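Local coordinates for CELL WALL surface anchor family protein (Streptococcus pneumoniae, PDB 2WW8), which probably recognises and binds host cells as the adhesin of the pneumococcal pilus, using an integrin-like metal-binding domain, at residues 234-239 with 385-390; 276-279 with 284-287; 565-570 with 576-581; 243-248 with 570-575. All coordinates share one frame; numbering follows the deposited sequence.

Interaction 1 (234-239 with 385-390); sequences SNSMSN and ITDGVP. With MG (magnesium ion), chain B.
A magnesium site joins the two segments: S234 and S236 from 234-239 and D387 from 385-390 each give the metal one side-chain oxygen, and three waters complete the six ligands. S234 OG, S236 OG and D387 OD1 all lie 2.2 Å from the magnesium ion. Both hydroxyls sit between their backbone N and carbonyl carbon (chi1 61° and 59°), and the 3-10 turn 235-237, which follows S234 and contains S236, brings both to the ion. Serine suits these places because its short arm brings a neutral oxygen to the ion from within a tight turn. This is the metal-ion-dependent adhesion site (MIDAS) of a von Willebrand factor A-type domain, set where parallel strands of the central sheet end. D232, the first residue of the D-x-S-x-S signature, stands in the second shell, its carboxylate bonded to S234 OG and to the backbone N of D387.

The other carboxylate oxygen of D387 is held too. S236 OG donates to D387 OD2 at 2.6 Å, on its syn side, and R247 forms a salt bridge with the same oxygen. M237, bent along its chain, runs past the aspartate in the opposite direction and lays SD 3.3 Å from D387 OD2. Water 1, a metal ligand, donates to D387 O at 2.8 Å. T386 OG1 accepts from G388 N at 3.2 Å in an ST turn.

Interaction 2 (276-279 with 284-287); sequences ASTI and EFTV
Segment 276-279, an irregular piece of chain with S277 and T278 on its near side, passes strand 284-287 in the opposite direction, without a hydrogen bond between them and with the CA atoms of T278 and F285 7.9 Å apart. Within the first segment the backbone bends tightly, A276 N bonding to T278 O at 2.8 Å.

The side chains fill the space between the two backbones. T278 lies over one face of the F285 ring as a CH-pi contact: its CB is 3.7 Å from the ring centroid and only 17° off the ring normal. The methyl CG2 lies, like CB, toward the CD2/CE2 rim, 3.6 Å from F285 CD2, while OG1 stands above the middle of the ring, 3.8 Å from F285 CZ. With CG anti to the backbone N (chi1 -162°), the ring of F285 reaches across to the loop, and the two side chains slide past each other. Threonine fits here because its branched CB can present carbon to a ring while its hydroxyl bonds to K361 NZ.

Next to this pair, S277 CB meets V287 CG1 at 4.1 Å, a plain carbon contact; S277 OG bonds instead to A356 N. Valine, branched at CB, is at home in the strand and offers a compact methyl to the buried serine.

The join lies beside the metal-ion-dependent adhesion site, the side chain of S277 lying about 10 Å from the magnesium ion. Here the chain leaves edge strand 269-275 of the von Willebrand factor A-type parallel sheet and enters a separate antiparallel sheet through strand 284-292.

Interaction 3 (565-570 with 576-581); sequences NYTNVT and LEQLNR
Q578 is where helix 576-581 first meets strand 566-569, packing against T567 and V569, which both point toward it. Its CB lies 3.9 Å from V569 CG2, and the two side chains pass in opposite directions. Farther out, the chain bends at chi2 (55°) and crosses T567 at about a right angle, with Q578 CG 3.8 Å from T567 CB. Glutamine suits this half-buried place: its methylenes cover the beta-branched residues of the strand, while its polar end lies toward the more exposed R581.

L579, one step on, turns to the other flank of the contact, where it packs on V537 of the neighbouring strand and A254 of helix 247-263.

One turn after E577, whose O accepts from R581 N at 2.9 Å, R581 brings its long side chain back to the strand. The bend at chi3 sets the guanidinium with its edge to T567, and R581 NH2 gives T567 OG1 a weak bond of 3.1 Å, with an angle at the hydrogen of only 125°. The stronger partner of that hydroxyl is Y582 OH, the next residue of the helix.

Strand 566-569 and the helix run almost antiparallel, at 166°, with their axes 9.8 Å apart. That is the classic layout of an alpha/beta domain of Rossmann-like topology, here the von Willebrand factor A-type domain, whose edge strand is covered by the helix that follows it.

Interaction 4 (243-248 with 570-575); sequences KNARRA and TDTTKI
In the plane of the A245 carbonyl, the hydroxyl of T572 bonds to its oxygen, T572 OG1 donating to A245 O at 2.9 Å with a C=O...donor angle of 152°. Another flat group, the guanidinium of R246, is met at its edge: NH1 donates to N244 OD1 at 3.1 Å, with the asparagine oxygen almost in its plane. The carboxylate of D571 is approached from one face by T573 twice. T573 OG1 reaches D571 OD1 from above the plane at 2.7 Å, and T573 N meets the same oxygen at 3.0 Å, closing an Asx turn. Aspartate suits this corner because a single oxygen can tie down both groups just ahead of helix 575-583.

T572 carries the contact. Its methyl CG2 is 4.1 Å from A245 CB and also 4.1 Å from R247 CG. The chain of R247 crosses it at about a right angle, extended from CG to NE. Alanine leaves room for the threonine, and R246, at the N-cap position of helix 247-263, takes a positive phi of 62° and turns the chain into that helix.

The threonine hydroxyl thus gives its hydrogen to the A245 carbonyl while accepting one from R250 NH1, so that both of its roles are used. Its methyl meanwhile rests on the aliphatic part of R247, whose NH1 pairs with D387 OD2, the oxygen of that aspartate that does not bind the magnesium.

Interactions 1, 3 and 4 gather at the five-stranded parallel sheet of the von Willebrand factor A-type domain, their centres 11 to 15 Å apart. Along the chain, interactions 1 and 4 cross, as do 3 and 4, which share T570; interaction 2 falls between the two segments of interaction 1, and interaction 3 opens after interaction 1 closes. Interaction 2 lies on the far flank, its centre 15 Å from that of interaction 1 but 28 Å from that of interaction 3. S234 of the metal loop packs on A276, and I385, in the strand leading to D387, packs on L579. The adhesion site is built into the sheet and its covering helices, consistent with host recognition.

Interaction 1 (234-239 with 385-390)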
loop_
_atom_site.group_PDB
_atom_site.type_symbol
_atom_site.label_atom_id
_atom_site.label_comp_id
_atom_site.label_asym_id
_atom_site.label_seq_id
_atom_site.Cartn_x
_atom_site.Cartn_y
_atom_site.Cartn_z
ATOM N N SER A 234 -26.119 26.167 -19.596
ATOM C CA SER A 234 -27.406 26.421 -20.258
ATOM C C SER A 234 -28.146 25.053 -20.486
ATOM O O SER A 234 -27.541 23.972 -20.419
ATOM C CB SER A 234 -27.215 27.193 -21.581
ATOM O OG SER A 234 -26.411 26.369 -22.431
ATOM N N ASN A 235 -29.457 25.100 -20.751
ATOM C CA ASN A 235 -30.279 23.884 -20.865
ATOM C C ASN A 235 -29.745 22.893 -21.922
ATOM O O ASN A 235 -29.793 21.690 -21.711
ATOM C CB ASN A 235 -31.705 24.306 -21.262
ATOM C CG ASN A 235 -32.385 25.140 -20.185
ATOM O OD1 ASN A 235 -32.040 25.042 -19.014
ATOM N ND2 ASN A 235 -33.326 25.973 -20.585
ATOM N N SER A 236 -29.262 23.406 -23.063
ATOM C CA SER A 236 -28.678 22.598 -24.128
ATOM C C SER A 236 -27.530 21.720 -23.624
ATOM O O SER A 236 -27.145 20.774 -24.305
ATOM C CB SER A 236 -28.093 23.512 -25.204
ATOM O OG SER A 236 -27.085 24.372 -24.688
ATOM N N MET A 237 -26.923 22.061 -22.475
ATOM C CA MET A 237 -25.863 21.171 -21.945
ATOM C C MET A 237 -26.398 19.892 -21.309
ATOM O O MET A 237 -25.630 19.015 -20.995
ATOM C CB MET A 237 -24.956 21.899 -20.916
ATOM C CG MET A 237 -24.248 23.141 -21.469
ATOM S SD MET A 237 -22.850 22.596 -22.472
ATOM C CE MET A 237 -21.674 22.033 -21.237
ATOM N N SER A 238 -27.695 19.810 -21.024
ATOM C CA SER A 238 -28.318 18.601 -20.499
ATOM C C SER A 238 -27.805 17.310 -21.130
ATOM O O SER A 238 -27.736 17.194 -22.365
ATOM C CB SER A 238 -29.834 18.719 -20.777
ATOM O OG SER A 238 -30.416 17.444 -20.658
ATOM N N ASN A 239 -27.478 16.312 -20.312
ATOM C CA ASN A 239 -26.650 15.194 -20.752
ATOM C C ASN A 239 -27.365 14.363 -21.848
ATOM O O ASN A 239 -26.721 13.799 -22.768
ATOM C CB ASN A 239 -26.334 14.328 -19.526
ATOM C CG ASN A 239 -25.186 14.914 -18.705
ATOM O OD1 ASN A 239 -24.272 15.495 -19.272
ATOM N ND2 ASN A 239 -25.248 14.816 -17.396
ATOM N N ILE A 385 -15.653 27.537 -21.433
ATOM C CA ILE A 385 -16.235 26.375 -22.074
ATOM C C ILE A 385 -17.700 26.753 -22.347
ATOM O O ILE A 385 -18.475 27.076 -21.419
ATOM C CB ILE A 385 -16.176 25.134 -21.167
ATOM C CG1 ILE A 385 -14.717 24.722 -20.960
ATOM C CG2 ILE A 385 -17.035 23.944 -21.721
ATOM C CD1 ILE A 385 -14.517 24.027 -19.584
ATOM N N THR A 386 -18.094 26.683 -23.614
ATOM C CA THR A 386 -19.496 27.021 -23.885
ATOM C C THR A 386 -20.076 26.135 -25.000
ATOM O O THR A 386 -19.296 25.627 -25.839
ATOM C CB THR A 386 -19.594 28.528 -24.236
ATOM O OG1 THR A 386 -20.893 28.837 -24.743
ATOM C CG2 THR A 386 -18.537 28.957 -25.218
ATOM N N ASP A 387 -21.412 26.005 -25.047
ATOM C CA ASP A 387 -22.006 25.278 -26.193
ATOM C C ASP A 387 -22.965 26.181 -26.976
ATOM O O ASP A 387 -23.837 25.695 -27.680
ATOM C CB ASP A 387 -22.673 23.973 -25.771
ATOM C CG ASP A 387 -24.047 24.213 -25.181
ATOM O OD1 ASP A 387 -24.366 25.342 -24.758
ATOM O OD2 ASP A 387 -24.806 23.245 -25.034
ATOM N N GLY A 388 -22.835 27.492 -26.862
ATOM C CA GLY A 388 -23.726 28.335 -27.669
ATOM C C GLY A 388 -23.428 29.819 -27.687
ATOM O O GLY A 388 -22.801 30.379 -26.786
ATOM N N VAL A 389 -23.837 30.441 -28.773
ATOM C CA VAL A 389 -23.768 31.877 -28.934
ATOM C C VAL A 389 -24.715 32.603 -27.976
ATOM O O VAL A 389 -25.691 32.005 -27.540
ATOM C CB VAL A 389 -24.008 32.262 -30.408
ATOM C CG1 VAL A 389 -22.986 31.555 -31.358
ATOM C CG2 VAL A 389 -25.435 31.956 -30.859
ATOM N N PRO A 390 -24.426 33.877 -27.684
ATOM C CA PRO A 390 -25.225 34.598 -26.691
ATOM C C PRO A 390 -26.666 34.814 -27.177
ATOM O O PRO A 390 -26.921 35.004 -28.356
ATOM C CB PRO A 390 -24.510 35.968 -26.525
ATOM C CG PRO A 390 -23.610 36.158 -27.768
ATOM C CD PRO A 390 -23.283 34.692 -28.201
HETATM MG MG MG B . -26.276 26.398 -24.609
HETATM O O HOH W 1 -26.364 26.145 -26.688
HETATM O O HOH W 2 -28.157 27.149 -24.770
HETATM O O HOH W 3 -25.195 28.176 -24.499
#

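Interaction 2 (276-279 with 284-287)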
loop_
_atom_site.group_PDB
_atom_site.type_symbol
_atom_site.label_atom_id
_atom_site.label_comp_id
_atom_site.label_asym_id
_atom_site.label_seq_id
_atom_site.Cartn_x
_atom_site.Cartn_y
_atom_site.Cartn_z
ATOM N N ALA A 276 -25.661 30.787 -16.995
ATOM C CA ALA A 276 -26.640 30.518 -18.051
ATOM C C ALA A 276 -27.359 31.853 -18.213
ATOM O O ALA A 276 -26.705 32.775 -18.786
ATOM C CB ALA A 276 -27.536 29.273 -17.769
ATOM N N SER A 277 -28.633 32.006 -17.813
ATOM C CA SER A 277 -29.255 33.338 -17.919
ATOM C C SER A 277 -28.668 34.311 -16.898
ATOM O O SER A 277 -28.943 35.515 -16.952
ATOM C CB SER A 277 -30.789 33.262 -17.613
ATOM O OG SER A 277 -31.434 32.421 -18.571
ATOM N N THR A 278 -27.965 33.772 -15.894
ATOM C CA THR A 278 -27.267 34.590 -14.896
ATOM C C THR A 278 -26.111 33.729 -14.391
ATOM O O THR A 278 -25.918 32.590 -14.848
ATOM C CB THR A 278 -28.184 35.136 -13.715
ATOM O OG1 THR A 278 -27.463 36.025 -12.822
ATOM C CG2 THR A 278 -28.665 33.927 -12.882
ATOM N N ILE A 279 -25.324 34.322 -13.489
ATOM C CA ILE A 279 -24.259 33.586 -12.840
ATOM C C ILE A 279 -24.886 32.623 -11.821
ATOM O O ILE A 279 -25.657 33.039 -10.965
ATOM C CB ILE A 279 -23.255 34.518 -12.087
ATOM C CG1 ILE A 279 -22.708 35.615 -13.010
ATOM C CG2 ILE A 279 -22.229 33.630 -11.340
ATOM C CD1 ILE A 279 -22.143 35.018 -14.256
ATOM N N GLU A 284 -30.728 34.707 -5.056
ATOM C CA GLU A 284 -32.055 34.870 -5.643
ATOM C C GLU A 284 -31.991 35.694 -6.912
ATOM O O GLU A 284 -31.277 36.679 -6.931
ATOM C CB GLU A 284 -33.008 35.541 -4.649
ATOM C CG GLU A 284 -34.452 35.342 -5.047
ATOM C CD GLU A 284 -35.388 35.803 -3.942
ATOM O OE1 GLU A 284 -35.800 35.002 -3.090
ATOM O OE2 GLU A 284 -35.688 37.002 -3.892
ATOM N N PHE A 285 -32.679 35.266 -7.971
ATOM C CA PHE A 285 -32.678 35.966 -9.247
ATOM C C PHE A 285 -34.057 35.890 -9.882
ATOM O O PHE A 285 -34.795 34.955 -9.584
ATOM C CB PHE A 285 -31.622 35.348 -10.175
ATOM C CG PHE A 285 -31.263 36.270 -11.312
ATOM C CD1 PHE A 285 -30.632 37.483 -11.029
ATOM C CD2 PHE A 285 -31.594 35.967 -12.618
ATOM C CE1 PHE A 285 -30.331 38.374 -12.038
ATOM C CE2 PHE A 285 -31.322 36.861 -13.651
ATOM C CZ PHE A 285 -30.657 38.071 -13.349
ATOM N N THR A 286 -34.385 36.840 -10.765
ATOM C CA THR A 286 -35.637 36.953 -11.504
ATOM C C THR A 286 -35.294 37.023 -12.994
ATOM O O THR A 286 -34.401 37.801 -13.426
ATOM C CB THR A 286 -36.431 38.174 -11.056
ATOM O OG1 THR A 286 -36.820 38.029 -9.673
ATOM C CG2 THR A 286 -37.767 38.309 -11.876
ATOM N N VAL A 287 -36.021 36.227 -13.782
ATOM C CA VAL A 287 -36.004 36.343 -15.253
ATOM C C VAL A 287 -37.425 36.642 -15.735
ATOM O O VAL A 287 -38.379 36.299 -15.043
ATOM C CB VAL A 287 -35.500 35.089 -16.003
ATOM C CG1 VAL A 287 -34.002 34.906 -15.738
ATOM C CG2 VAL A 287 -36.336 33.876 -15.611
#

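Interaction 3 (565-570 with 576-581)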
loop_
_atom_site.group_PDB
_atom_site.type_symbol
_atom_site.label_atom_id
_atom_site.label_comp_id
_atom_site.label_asym_id
_atom_site.label_seq_id
_atom_site.Cartn_x
_atom_site.Cartn_y
_atom_site.Cartn_z
ATOM N N ASN A 565 -7.219 30.813 -30.503
ATOM C CA ASN A 565 -7.536 30.500 -29.088
ATOM C C ASN A 565 -9.002 30.073 -28.880
ATOM O O ASN A 565 -9.411 29.747 -27.756
ATOM C CB ASN A 565 -7.224 31.683 -28.159
ATOM C CG ASN A 565 -5.781 31.694 -27.713
ATOM O OD1 ASN A 565 -4.946 30.894 -28.161
ATOM N ND2 ASN A 565 -5.486 32.623 -26.829
ATOM N N TYR A 566 -9.765 30.000 -29.974
ATOM C CA TYR A 566 -11.060 29.300 -29.978
ATOM C C TYR A 566 -10.972 27.985 -30.773
ATOM O O TYR A 566 -10.492 27.984 -31.904
ATOM C CB TYR A 566 -12.097 30.167 -30.704
ATOM C CG TYR A 566 -13.403 29.427 -31.024
ATOM C CD1 TYR A 566 -14.180 28.890 -29.983
ATOM C CD2 TYR A 566 -13.832 29.262 -32.339
ATOM C CE1 TYR A 566 -15.368 28.253 -30.239
ATOM C CE2 TYR A 566 -15.064 28.603 -32.630
ATOM C CZ TYR A 566 -15.782 28.084 -31.570
ATOM O OH TYR A 566 -17.004 27.452 -31.756
ATOM N N THR A 567 -11.463 26.889 -30.212
ATOM C CA THR A 567 -11.675 25.660 -30.958
ATOM C C THR A 567 -13.071 25.135 -30.665
ATOM O O THR A 567 -13.480 25.097 -29.485
ATOM C CB THR A 567 -10.661 24.567 -30.583
ATOM O OG1 THR A 567 -9.355 25.081 -30.856
ATOM C CG2 THR A 567 -10.836 23.305 -31.422
ATOM N N ASN A 568 -13.739 24.711 -31.731
ATOM C CA ASN A 568 -15.029 24.044 -31.621
ATOM C C ASN A 568 -14.822 22.539 -31.551
ATOM O O ASN A 568 -14.264 21.968 -32.450
ATOM C CB ASN A 568 -15.960 24.400 -32.779
ATOM C CG ASN A 568 -17.402 23.941 -32.519
ATOM O OD1 ASN A 568 -17.909 24.133 -31.437
ATOM N ND2 ASN A 568 -18.045 23.313 -33.513
ATOM N N VAL A 569 -15.227 21.880 -30.462
ATOM C CA VAL A 569 -15.134 20.423 -30.357
ATOM C C VAL A 569 -16.441 19.772 -30.785
ATOM O O VAL A 569 -17.530 20.148 -30.332
ATOM C CB VAL A 569 -14.785 20.125 -28.866
ATOM C CG1 VAL A 569 -14.841 18.716 -28.555
ATOM C CG2 VAL A 569 -13.416 20.730 -28.509
ATOM N N THR A 570 -16.362 18.758 -31.626
ATOM C CA THR A 570 -17.584 18.119 -32.079
ATOM C C THR A 570 -17.778 16.820 -31.290
ATOM O O THR A 570 -18.883 16.364 -31.039
ATOM C CB THR A 570 -17.350 17.695 -33.541
ATOM O OG1 THR A 570 -17.504 18.864 -34.330
ATOM C CG2 THR A 570 -18.392 16.669 -34.009
ATOM N N LEU A 576 -11.583 17.675 -22.772
ATOM C CA LEU A 576 -10.368 17.733 -21.970
ATOM C C LEU A 576 -9.112 17.866 -22.850
ATOM O O LEU A 576 -8.226 18.709 -22.585
ATOM C CB LEU A 576 -10.269 16.534 -21.012
ATOM C CG LEU A 576 -9.029 16.568 -20.106
ATOM C CD1 LEU A 576 -8.889 17.968 -19.358
ATOM C CD2 LEU A 576 -8.991 15.349 -19.182
ATOM N N GLU A 577 -9.062 17.069 -23.917
ATOM C CA GLU A 577 -7.907 17.104 -24.780
ATOM C C GLU A 577 -7.699 18.541 -25.258
ATOM O O GLU A 577 -6.569 19.012 -25.336
ATOM C CB GLU A 577 -8.120 16.145 -25.948
ATOM C CG GLU A 577 -7.128 16.258 -27.106
ATOM C CD GLU A 577 -7.683 15.371 -28.246
ATOM O OE1 GLU A 577 -7.473 14.134 -28.180
ATOM O OE2 GLU A 577 -8.409 15.884 -29.146
ATOM N N GLN A 578 -8.782 19.245 -25.574
ATOM C CA GLN A 578 -8.594 20.604 -26.108
ATOM C C GLN A 578 -8.194 21.650 -25.063
ATOM O O GLN A 578 -7.325 22.495 -25.325
ATOM C CB GLN A 578 -9.813 20.997 -26.920
ATOM C CG GLN A 578 -9.657 22.265 -27.679
ATOM C CD GLN A 578 -8.438 22.297 -28.601
ATOM O OE1 GLN A 578 -7.662 23.261 -28.521
ATOM N NE2 GLN A 578 -8.216 21.259 -29.396
ATOM N N LEU A 579 -8.799 21.553 -23.875
ATOM C CA LEU A 579 -8.398 22.365 -22.735
ATOM C C LEU A 579 -6.936 22.069 -22.429
ATOM O O LEU A 579 -6.147 22.998 -22.178
ATOM C CB LEU A 579 -9.226 22.049 -21.490
ATOM C CG LEU A 579 -10.691 22.466 -21.546
ATOM C CD1 LEU A 579 -11.472 21.842 -20.389
ATOM C CD2 LEU A 579 -10.877 23.997 -21.493
ATOM N N ASN A 580 -6.596 20.786 -22.401
ATOM C CA ASN A 580 -5.199 20.438 -22.207
ATOM C C ASN A 580 -4.209 21.027 -23.240
ATOM O O ASN A 580 -3.109 21.456 -22.891
ATOM C CB ASN A 580 -5.077 18.909 -22.112
ATOM C CG ASN A 580 -3.862 18.494 -21.312
ATOM O OD1 ASN A 580 -3.386 19.206 -20.425
ATOM N ND2 ASN A 580 -3.292 17.391 -21.695
ATOM N N ARG A 581 -4.556 20.989 -24.520
ATOM C CA ARG A 581 -3.793 21.604 -25.591
ATOM C C ARG A 581 -3.577 23.104 -25.323
ATOM O O ARG A 581 -2.455 23.606 -25.444
ATOM C CB ARG A 581 -4.553 21.405 -26.930
ATOM C CG ARG A 581 -3.678 21.699 -28.155
ATOM C CD ARG A 581 -4.381 21.399 -29.479
ATOM N NE ARG A 581 -5.483 22.339 -29.783
ATOM C CZ ARG A 581 -5.355 23.569 -30.298
ATOM N NH1 ARG A 581 -4.176 24.071 -30.607
ATOM N NH2 ARG A 581 -6.408 24.307 -30.558
#

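Interaction 4 (243-248 with 570-575)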
loop_
_atom_site.group_PDB
_atom_site.type_symbol
_atom_site.label_atom_id
_atom_site.label_comp_id
_atom_site.label_asym_id
_atom_site.label_seq_id
_atom_site.Cartn_x
_atom_site.Cartn_y
_atom_site.Cartn_z
ATOM N N LYS A 243 -28.643 14.055 -28.819
ATOM C CA LYS A 243 -28.442 12.600 -28.981
ATOM C C LYS A 243 -27.609 12.010 -27.842
ATOM O O LYS A 243 -26.636 11.261 -28.055
ATOM C CB LYS A 243 -27.829 12.286 -30.366
ATOM C CG LYS A 243 -28.654 12.889 -31.530
ATOM C CD LYS A 243 -28.144 12.346 -32.877
ATOM C CE LYS A 243 -28.964 12.859 -34.057
ATOM N NZ LYS A 243 -29.916 11.826 -34.631
ATOM N N ASN A 244 -27.952 12.393 -26.610
ATOM C CA ASN A 244 -27.198 11.841 -25.478
ATOM C C ASN A 244 -25.697 12.184 -25.540
ATOM O O ASN A 244 -24.838 11.392 -25.151
ATOM C CB ASN A 244 -27.384 10.311 -25.346
ATOM C CG ASN A 244 -27.229 9.852 -23.911
ATOM O OD1 ASN A 244 -27.628 10.581 -23.001
ATOM N ND2 ASN A 244 -26.643 8.677 -23.692
ATOM N N ALA A 245 -25.368 13.374 -26.005
ATOM C CA ALA A 245 -23.957 13.756 -26.046
ATOM C C ALA A 245 -23.282 13.941 -24.672
ATOM O O ALA A 245 -22.068 14.048 -24.663
ATOM C CB ALA A 245 -23.753 15.034 -26.856
ATOM N N ARG A 246 -24.024 13.969 -23.563
ATOM C CA ARG A 246 -23.430 14.028 -22.230
ATOM C C ARG A 246 -22.620 15.340 -22.072
ATOM O O ARG A 246 -21.521 15.347 -21.498
ATOM C CB ARG A 246 -22.567 12.765 -21.929
ATOM C CG ARG A 246 -23.037 11.375 -22.390
ATOM C CD ARG A 246 -24.409 11.002 -21.864
ATOM N NE ARG A 246 -24.364 11.076 -20.412
ATOM C CZ ARG A 246 -25.415 10.953 -19.611
ATOM N NH1 ARG A 246 -26.633 10.756 -20.109
ATOM N NH2 ARG A 246 -25.240 11.032 -18.303
ATOM N N ARG A 247 -23.119 16.447 -22.619
ATOM C CA ARG A 247 -22.349 17.677 -22.594
ATOM C C ARG A 247 -21.938 18.123 -21.185
ATOM O O ARG A 247 -20.732 18.377 -20.942
ATOM C CB ARG A 247 -23.048 18.833 -23.302
ATOM C CG ARG A 247 -23.121 18.619 -24.837
ATOM C CD ARG A 247 -23.698 19.864 -25.511
ATOM N NE ARG A 247 -23.808 19.658 -26.948
ATOM C CZ ARG A 247 -24.397 20.528 -27.753
ATOM N NH1 ARG A 247 -24.964 21.629 -27.262
ATOM N NH2 ARG A 247 -24.453 20.242 -29.040
ATOM N N ALA A 248 -22.911 18.204 -20.274
ATOM C CA ALA A 248 -22.647 18.724 -18.935
ATOM C C ALA A 248 -21.639 17.834 -18.207
ATOM O O ALA A 248 -20.654 18.324 -17.601
ATOM C CB ALA A 248 -23.925 18.930 -18.172
ATOM N N THR A 570 -16.362 18.758 -31.626
ATOM C CA THR A 570 -17.584 18.119 -32.079
ATOM C C THR A 570 -17.778 16.820 -31.290
ATOM O O THR A 570 -18.883 16.364 -31.039
ATOM C CB THR A 570 -17.350 17.695 -33.541
ATOM O OG1 THR A 570 -17.504 18.864 -34.330
ATOM C CG2 THR A 570 -18.392 16.669 -34.009
ATOM N N ASP A 571 -16.667 16.206 -30.918
ATOM C CA ASP A 571 -16.714 15.007 -30.126
ATOM C C ASP A 571 -16.548 15.362 -28.637
ATOM O O ASP A 571 -15.442 15.665 -28.176
ATOM C CB ASP A 571 -15.602 14.121 -30.656
ATOM C CG ASP A 571 -15.533 12.792 -29.928
ATOM O OD1 ASP A 571 -16.049 12.676 -28.787
ATOM O OD2 ASP A 571 -14.932 11.853 -30.476
ATOM N N THR A 572 -17.632 15.310 -27.873
ATOM C CA THR A 572 -17.615 15.685 -26.458
ATOM C C THR A 572 -16.646 14.882 -25.575
ATOM O O THR A 572 -16.371 15.283 -24.470
ATOM C CB THR A 572 -19.037 15.568 -25.849
ATOM O OG1 THR A 572 -19.480 14.204 -25.996
ATOM C CG2 THR A 572 -19.989 16.550 -26.516
ATOM N N THR A 573 -16.124 13.749 -26.026
ATOM C CA THR A 573 -15.083 13.039 -25.288
ATOM C C THR A 573 -13.714 13.768 -25.447
ATOM O O THR A 573 -12.751 13.384 -24.773
ATOM C CB THR A 573 -14.887 11.542 -25.703
ATOM O OG1 THR A 573 -14.402 11.445 -27.051
ATOM C CG2 THR A 573 -16.145 10.630 -25.546
ATOM N N LYS A 574 -13.617 14.814 -26.279
ATOM C CA LYS A 574 -12.339 15.513 -26.557
ATOM C C LYS A 574 -12.262 16.936 -25.987
ATOM O O LYS A 574 -11.357 17.696 -26.321
ATOM C CB LYS A 574 -12.049 15.661 -28.057
ATOM C CG LYS A 574 -12.163 14.426 -28.953
ATOM C CD LYS A 574 -11.193 13.397 -28.583
ATOM C CE LYS A 574 -11.171 12.253 -29.607
ATOM N NZ LYS A 574 -9.748 11.873 -29.741
ATOM N N ILE A 575 -13.246 17.326 -25.187
ATOM C CA ILE A 575 -13.142 18.576 -24.464
ATOM C C ILE A 575 -11.881 18.676 -23.590
ATOM O O ILE A 575 -11.115 19.629 -23.693
ATOM C CB ILE A 575 -14.406 18.817 -23.637
ATOM C CG1 ILE A 575 -15.646 18.844 -24.551
ATOM C CG2 ILE A 575 -14.265 20.117 -22.750
ATOM C CD1 ILE A 575 -16.911 18.588 -23.733
#